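Local coordinates for Cel44C (PDB 2YIH), which hydrolyses the beta-1,4-glucan backbone of xyloglucan and cellulose-type polymers as the endo-acting family 44 glycoside hydrolase part of a larger multidomain protein, at residues Y286-G291 against D324-Q329; M356-Y361 against N389-K394. The protein carries 8 engineered substitutions. All coordinates share one frame; numbering follows the deposited sequence.

Interaction 1: Y286-G291 against D324-Q329; sequences YPEAMG and DSWIAQ. With BGC (beta-D-glucopyranose), chain B; BGC (beta-D-glucopyranose), chain C.
Glu288 lays its aliphatic stem alongside Ser325 and Ile327 and carries its carboxylate to the edge of the Trp326 indole. Its CB lies 3.6 Å from Ser325 CB, and its CG packs 3.7 Å from Ile327 CD1, the two side chains crossing at about a right angle. With CG anti to the carbonyl carbon and a bend at chi2 (-86°), OE2 arrives in the plane of the indole. There Trp326 NE1 donates to Glu288 OE2 over 3.0 Å, nearly straight at 164°, approaching from above the carboxylate plane. Glu288 OE2 also accepts a 2.7 Å bond from O2 of the chain C glucose, so two donors grip it at once; OE1 has a long, weak ion pair with Arg295. Trp326 is thus fixed in its rotation by a bond at its rim and backed on one face by Ile327 CG1, which lies over the ring centre. On the opposite face sits the glucose of chain B, whose C5 stands 3.1 Å above the plane, offset toward the rim.

Farther along segment 286-291 the backbones are tied together. Met290 N donates to Asp324 O over 2.8 Å, while two waters join Met290 O to Asp324, one at its N and one at OD2. Next to Asp324, Ser325 is the N-cap of helix 326-331: its OG accepts from Ala328 N over 3.1 Å and also bonds Glu323. The cap fixes the start of the helix whose first residue is the tryptophan. In this protein the Glu288 carboxylate links that aromatic to the next sugar; the aromatic platform against a sugar is itself characteristic of the glucan-binding cleft of a TIM-barrel glycoside hydrolase.

Interaction 2: M356-Y361 against N389-K394; sequences MTSYSY and NYWKLK. Engineered in segment 356-361: Ser358 (natural residue Glu). With EDO (1,2-ethanediol), chain O.
Tyr390 runs past the Tyr359 carbonyl and along Ser360, the CD1 and CE1 side of its ring and its hydroxyl making the contact. CB starts 4.3 Å from Tyr359 O. CG, set anti to the backbone N (chi1 173°), carries the ring forward until CD1 lies 3.5 Å from that same oxygen. Next along the ring, CE1 meets the Ser360 side chain, 3.7 Å from its OG. At the tip, OH is 2.8 Å from a water that also lies 2.6 Å from Ser360 OG and accepts from Leu393 N; Ser360 OG has a further partner in Gly362 N, and Tyr390 OH a weak one in Asn398. A leucine in place of Tyr390 would probably leave this water short of one partner and open a gap beside Ser360.

The backbones of the two segments belong to neighbouring parallel strands, 353-359 and 387-390, the seventh and eighth of the (beta/alpha)8 barrel, joined by helix 367-382 in a beta-alpha-beta crossover. Asn389 N donates to Met356 O, and Trp391 N to Tyr359 O over 2.9 Å at 163°; between them the bond from Tyr359 N to Asn389 O is weak. The Tyr359 ring lies against the second strand, with Tyr390 CA over one face and Tyr359 CE1 3.6 Å from Tyr390 N, while Met373, Val376 and Tyr405 of the surrounding helices pack on it. One residue before Tyr359, the engineered Ser358, a glutamate in the natural sequence, brings OG to 3.2 Å from Trp391 CB and bonds the hydroxyl of Tyr286.

In the fold
After strand 9-22, which joins the separate nine-stranded sheet, the chain completes six barrel strands before interaction 1 begins at the end of strand 280-285. That contact closes an excursion of 32 residues, containing helix 303-311, by bringing 324-329 back against 286-291. Helix 337-348 then leads into strand 353-359, where interaction 2 opens; it closes across helix 367-382 on strand 387-390, the last strand of the barrel. The two loops follow in series, neither nesting nor crossing, with centres about 17 Å apart. They still touch: Pro287 packs against Ser360 and Tyr361, and Tyr286 lies against Trp391. The loop that follows strand 280-285 is thereby joined to the final strand pair of the barrel.

Interaction 1: Y286-G291 against D324-Q329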
loop_
_atom_site.group_PDB
_atom_site.type_symbol
_atom_site.label_atom_id
_atom_site.label_comp_id
_atom_site.label_asym_id
_atom_site.label_seq_id
_atom_site.Cartn_x
_atom_site.Cartn_y
_atom_site.Cartn_z
ATOM N N TYR A 286 -1.576 -4.126 8.955
ATOM C CA TYR A 286 -1.761 -3.223 10.071
ATOM C C TYR A 286 -1.030 -3.847 11.247
ATOM O O TYR A 286 -1.417 -4.931 11.725
ATOM C CB TYR A 286 -3.253 -3.063 10.368
ATOM C CG TYR A 286 -4.007 -2.488 9.201
ATOM C CD1 TYR A 286 -3.857 -1.147 8.848
ATOM C CD2 TYR A 286 -4.801 -3.303 8.391
ATOM C CE1 TYR A 286 -4.564 -0.613 7.789
ATOM C CE2 TYR A 286 -5.506 -2.764 7.316
ATOM C CZ TYR A 286 -5.356 -1.410 7.038
ATOM O OH TYR A 286 -6.042 -0.849 6.005
ATOM N N PRO A 287 0.066 -3.214 11.683
ATOM C CA PRO A 287 0.874 -3.803 12.764
ATOM C C PRO A 287 0.017 -4.211 13.962
ATOM O O PRO A 287 -0.902 -3.462 14.358
ATOM C CB PRO A 287 1.853 -2.666 13.128
ATOM C CG PRO A 287 2.070 -1.938 11.800
ATOM C CD PRO A 287 0.696 -2.018 11.081
ATOM N N GLU A 288 0.267 -5.416 14.484
ATOM C CA GLU A 288 -0.294 -5.845 15.759
ATOM C C GLU A 288 0.617 -5.464 16.921
ATOM O O GLU A 288 0.286 -5.747 18.079
ATOM C CB GLU A 288 -0.536 -7.360 15.765
ATOM C CG GLU A 288 -1.610 -7.808 14.764
ATOM C CD GLU A 288 -3.034 -7.724 15.318
ATOM O OE1 GLU A 288 -3.249 -7.099 16.378
ATOM O OE2 GLU A 288 -3.946 -8.309 14.701
ATOM N N ALA A 289 1.783 -4.913 16.608
ATOM C CA ALA A 289 2.726 -4.407 17.616
ATOM C C ALA A 289 2.060 -3.592 18.715
ATOM O O ALA A 289 1.242 -2.675 18.446
ATOM C CB ALA A 289 3.847 -3.622 16.949
ATOM N N MET A 290 2.401 -3.954 19.951
ATOM C CA MET A 290 1.882 -3.317 21.163
ATOM C C MET A 290 2.971 -2.549 21.919
ATOM O O MET A 290 4.131 -2.964 21.940
ATOM C CB MET A 290 1.336 -4.389 22.111
ATOM C CG MET A 290 0.365 -5.325 21.466
ATOM S SD MET A 290 -1.291 -4.639 21.461
ATOM C CE MET A 290 -2.053 -5.688 22.698
ATOM N N GLY A 291 2.570 -1.484 22.599
ATOM C CA GLY A 291 3.431 -0.838 23.574
ATOM C C GLY A 291 2.538 -0.174 24.593
ATOM O O GLY A 291 1.497 0.377 24.237
ATOM N N ASP A 324 6.111 -7.025 20.294
ATOM C CA ASP A 324 5.104 -7.584 21.216
ATOM C C ASP A 324 3.770 -7.681 20.457
ATOM O O ASP A 324 3.042 -6.696 20.338
ATOM C CB ASP A 324 4.949 -6.656 22.429
ATOM C CG ASP A 324 3.995 -7.205 23.488
ATOM O OD1 ASP A 324 3.436 -8.306 23.304
ATOM O OD2 ASP A 324 3.722 -6.473 24.477
ATOM N N SER A 325 3.478 -8.867 19.928
ATOM C CA SER A 325 2.190 -9.129 19.268
ATOM C C SER A 325 1.954 -10.636 19.232
ATOM O O SER A 325 2.910 -11.432 19.348
ATOM C CB SER A 325 2.205 -8.605 17.817
ATOM O OG SER A 325 3.001 -9.434 16.982
ATOM N N TRP A 326 0.711 -11.017 18.959
ATOM C CA TRP A 326 0.355 -12.444 18.839
ATOM C C TRP A 326 1.041 -13.072 17.634
ATOM O O TRP A 326 1.341 -14.251 17.645
ATOM C CB TRP A 326 -1.156 -12.601 18.725
ATOM C CG TRP A 326 -1.777 -12.125 17.404
ATOM C CD1 TRP A 326 -2.376 -10.900 17.155
ATOM C CD2 TRP A 326 -1.977 -12.904 16.226
ATOM N NE1 TRP A 326 -2.912 -10.882 15.884
ATOM C CE2 TRP A 326 -2.648 -12.081 15.280
ATOM C CE3 TRP A 326 -1.607 -14.199 15.847
ATOM C CZ2 TRP A 326 -3.014 -12.545 14.014
ATOM C CZ3 TRP A 326 -1.975 -14.651 14.584
ATOM C CH2 TRP A 326 -2.690 -13.829 13.692
ATOM N N ILE A 327 1.364 -12.272 16.615
ATOM C CA ILE A 327 2.104 -12.794 15.476
ATOM C C ILE A 327 3.553 -13.178 15.834
ATOM O O ILE A 327 4.007 -14.273 15.474
ATOM C CB ILE A 327 2.117 -11.807 14.295
ATOM C CG1 ILE A 327 0.687 -11.530 13.816
ATOM C CG2 ILE A 327 2.861 -12.393 13.081
ATOM C CD1 ILE A 327 0.603 -10.205 13.023
ATOM N N ALA A 328 4.268 -12.279 16.516
ATOM C CA ALA A 328 5.634 -12.562 16.972
ATOM C C ALA A 328 5.576 -13.660 18.041
ATOM O O ALA A 328 6.433 -14.529 18.095
ATOM C CB ALA A 328 6.277 -11.305 17.526
ATOM N N GLN A 329 4.513 -13.681 18.830
ATOM C CA GLN A 329 4.411 -14.682 19.880
ATOM C C GLN A 329 4.295 -16.102 19.317
ATOM O O GLN A 329 5.006 -17.009 19.771
ATOM C CB GLN A 329 3.235 -14.359 20.828
ATOM C CG GLN A 329 3.009 -15.406 21.880
ATOM C CD GLN A 329 4.240 -15.597 22.762
ATOM O OE1 GLN A 329 4.924 -14.634 23.112
ATOM N NE2 GLN A 329 4.491 -16.844 23.169
HETATM C C2 BGC B . -7.618 -13.779 14.874
HETATM C C3 BGC B . -7.595 -12.495 14.065
HETATM C C4 BGC B . -7.366 -11.310 15.007
HETATM C C5 BGC B . -6.221 -11.545 15.979
HETATM C C6 BGC B . -6.165 -10.442 17.036
HETATM C C1 BGC B . -6.347 -13.889 15.711
HETATM O O2 BGC B . -7.758 -14.873 13.983
HETATM O O3 BGC B . -8.851 -12.289 13.417
HETATM O O4 BGC B . -7.022 -10.188 14.220
HETATM O O5 BGC B . -6.367 -12.801 16.628
HETATM O O6 BGC B . -7.450 -10.382 17.672
HETATM C C2 BGC C . -7.371 -7.966 13.630
HETATM C C3 BGC C . -8.371 -6.878 13.258
HETATM C C4 BGC C . -9.342 -7.372 12.159
HETATM C C5 BGC C . -9.945 -8.678 12.682
HETATM C C6 BGC C . -10.973 -9.323 11.759
HETATM C C1 BGC C . -8.063 -9.258 14.007
HETATM O O2 BGC C . -6.548 -7.585 14.744
HETATM O O3 BGC C . -7.621 -5.783 12.743
HETATM O O4 BGC C . -10.318 -6.353 11.816
HETATM O O5 BGC C . -8.921 -9.658 12.926
HETATM O O6 BGC C . -11.551 -10.436 12.443
HETATM O O HOH W 1 5.908 -4.078 20.196
HETATM O O HOH W 2 4.734 -4.177 24.879
#

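Interaction 2: M356-Y361 against N389-K394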
loop_
_atom_site.group_PDB
_atom_site.type_symbol
_atom_site.label_atom_id
_atom_site.label_comp_id
_atom_site.label_asym_id
_atom_site.label_seq_id
_atom_site.Cartn_x
_atom_site.Cartn_y
_atom_site.Cartn_z
ATOM N N MET A 356 2.021 -3.780 -0.802
ATOM C CA MET A 356 1.374 -3.607 0.495
ATOM C C MET A 356 0.333 -2.496 0.331
ATOM O O MET A 356 0.651 -1.310 0.478
ATOM C CB MET A 356 2.416 -3.242 1.563
ATOM C CG MET A 356 1.801 -3.143 2.939
ATOM S SD MET A 356 3.074 -2.835 4.197
ATOM C CE MET A 356 3.902 -4.345 4.242
ATOM N N THR A 357 -0.872 -2.870 -0.113
ATOM C CA THR A 357 -1.839 -1.885 -0.648
ATOM C C THR A 357 -2.712 -1.196 0.382
ATOM O O THR A 357 -3.535 -0.343 0.030
ATOM C CB THR A 357 -2.785 -2.534 -1.687
ATOM O OG1 THR A 357 -3.461 -3.646 -1.085
ATOM C CG2 THR A 357 -1.945 -3.031 -2.901
ATOM N N SER A 358 -2.568 -1.576 1.638
ATOM C CA SER A 358 -3.244 -0.848 2.712
ATOM C C SER A 358 -2.474 -1.113 3.994
ATOM O O SER A 358 -2.278 -2.287 4.403
ATOM C CB SER A 358 -4.714 -1.320 2.791
ATOM O OG SER A 358 -5.570 -0.365 3.445
ATOM N N TYR A 359 -2.023 -0.040 4.641
ATOM C CA TYR A 359 -1.244 -0.174 5.881
ATOM C C TYR A 359 -1.217 1.155 6.612
ATOM O O TYR A 359 -1.390 2.212 6.005
ATOM C CB TYR A 359 0.194 -0.646 5.573
ATOM C CG TYR A 359 1.118 0.417 4.957
ATOM C CD1 TYR A 359 1.098 0.687 3.581
ATOM C CD2 TYR A 359 2.004 1.130 5.766
ATOM C CE1 TYR A 359 1.928 1.674 3.034
ATOM C CE2 TYR A 359 2.848 2.082 5.233
ATOM C CZ TYR A 359 2.814 2.347 3.880
ATOM O OH TYR A 359 3.700 3.268 3.353
ATOM N N SER A 360 -0.868 1.112 7.889
ATOM C CA SER A 360 -0.678 2.330 8.686
ATOM C C SER A 360 0.009 1.918 9.969
ATOM O O SER A 360 -0.268 0.831 10.491
ATOM C CB SER A 360 -2.038 2.955 9.061
ATOM O OG SER A 360 -1.828 3.986 10.023
ATOM N N TYR A 361 0.833 2.815 10.503
ATOM C CA TYR A 361 1.492 2.615 11.787
ATOM C C TYR A 361 0.843 3.464 12.893
ATOM O O TYR A 361 1.365 3.543 14.011
ATOM C CB TYR A 361 3.008 2.888 11.650
ATOM C CG TYR A 361 3.698 1.723 11.006
ATOM C CD1 TYR A 361 3.477 1.417 9.648
ATOM C CD2 TYR A 361 4.483 0.859 11.762
ATOM C CE1 TYR A 361 3.997 0.261 9.056
ATOM C CE2 TYR A 361 5.046 -0.307 11.175
ATOM C CZ TYR A 361 4.785 -0.588 9.823
ATOM O OH TYR A 361 5.299 -1.724 9.247
ATOM N N ASN A 389 0.506 1.492 -0.338
ATOM C CA ASN A 389 -0.553 2.522 -0.265
ATOM C C ASN A 389 -1.013 2.689 1.198
ATOM O O ASN A 389 -1.589 1.781 1.801
ATOM C CB ASN A 389 -1.759 2.141 -1.176
ATOM C CG ASN A 389 -1.354 1.929 -2.610
ATOM O OD1 ASN A 389 -1.469 2.850 -3.480
ATOM N ND2 ASN A 389 -0.867 0.746 -2.896
ATOM N N TYR A 390 -0.643 3.817 1.788
ATOM C CA TYR A 390 -1.106 4.171 3.137
ATOM C C TYR A 390 -2.650 4.179 3.201
ATOM O O TYR A 390 -3.329 4.489 2.204
ATOM C CB TYR A 390 -0.574 5.567 3.448
ATOM C CG TYR A 390 -1.079 6.146 4.718
ATOM C CD1 TYR A 390 -0.665 5.636 5.937
ATOM C CD2 TYR A 390 -2.024 7.184 4.699
ATOM C CE1 TYR A 390 -1.140 6.164 7.134
ATOM C CE2 TYR A 390 -2.476 7.769 5.898
ATOM C CZ TYR A 390 -2.052 7.205 7.105
ATOM O OH TYR A 390 -2.491 7.725 8.295
ATOM N N TRP A 391 -3.176 3.760 4.350
ATOM C CA TRP A 391 -4.622 3.868 4.609
ATOM C C TRP A 391 -4.866 4.763 5.842
ATOM O O TRP A 391 -4.296 4.538 6.903
ATOM C CB TRP A 391 -5.199 2.460 4.858
ATOM C CG TRP A 391 -6.647 2.531 5.151
ATOM C CD1 TRP A 391 -7.229 2.728 6.384
ATOM C CD2 TRP A 391 -7.713 2.443 4.205
ATOM N NE1 TRP A 391 -8.607 2.784 6.245
ATOM C CE2 TRP A 391 -8.928 2.618 4.918
ATOM C CE3 TRP A 391 -7.763 2.249 2.825
ATOM C CZ2 TRP A 391 -10.187 2.572 4.280
ATOM C CZ3 TRP A 391 -9.022 2.208 2.186
ATOM C CH2 TRP A 391 -10.203 2.410 2.912
ATOM N N LYS A 392 -5.757 5.747 5.719
ATOM C CA LYS A 392 -6.090 6.599 6.864
ATOM C C LYS A 392 -6.991 5.866 7.892
ATOM O O LYS A 392 -8.201 5.704 7.653
ATOM C CB LYS A 392 -6.836 7.842 6.378
ATOM C CG LYS A 392 -6.040 8.771 5.448
ATOM C CD LYS A 392 -6.950 9.973 5.055
ATOM C CE LYS A 392 -7.053 10.994 6.201
ATOM N NZ LYS A 392 -7.914 12.193 5.785
ATOM N N LEU A 393 -6.414 5.511 9.040
ATOM C CA LEU A 393 -7.192 4.945 10.144
ATOM C C LEU A 393 -7.885 6.043 10.949
ATOM O O LEU A 393 -8.833 5.759 11.694
ATOM C CB LEU A 393 -6.307 4.113 11.073
ATOM C CG LEU A 393 -5.687 2.883 10.409
ATOM C CD1 LEU A 393 -4.676 2.254 11.387
ATOM C CD2 LEU A 393 -6.743 1.869 9.961
ATOM N N LYS A 394 -7.415 7.281 10.795
ATOM C CA LYS A 394 -8.030 8.432 11.469
ATOM C C LYS A 394 -8.452 9.416 10.410
ATOM O O LYS A 394 -7.687 9.716 9.483
ATOM C CB LYS A 394 -7.029 9.126 12.405
ATOM C CG LYS A 394 -7.696 9.938 13.480
ATOM C CD LYS A 394 -6.963 11.231 13.726
ATOM C CE LYS A 394 -7.873 12.200 14.441
ATOM N NZ LYS A 394 -9.225 12.190 13.829
HETATM C C1 EDO O . -11.948 14.467 5.355
HETATM O O1 EDO O . -11.805 15.548 6.277
HETATM C C2 EDO O . -10.794 13.498 5.562
HETATM O O2 EDO O . -11.204 12.497 6.499
HETATM O O HOH W 3 -3.705 5.802 9.848
#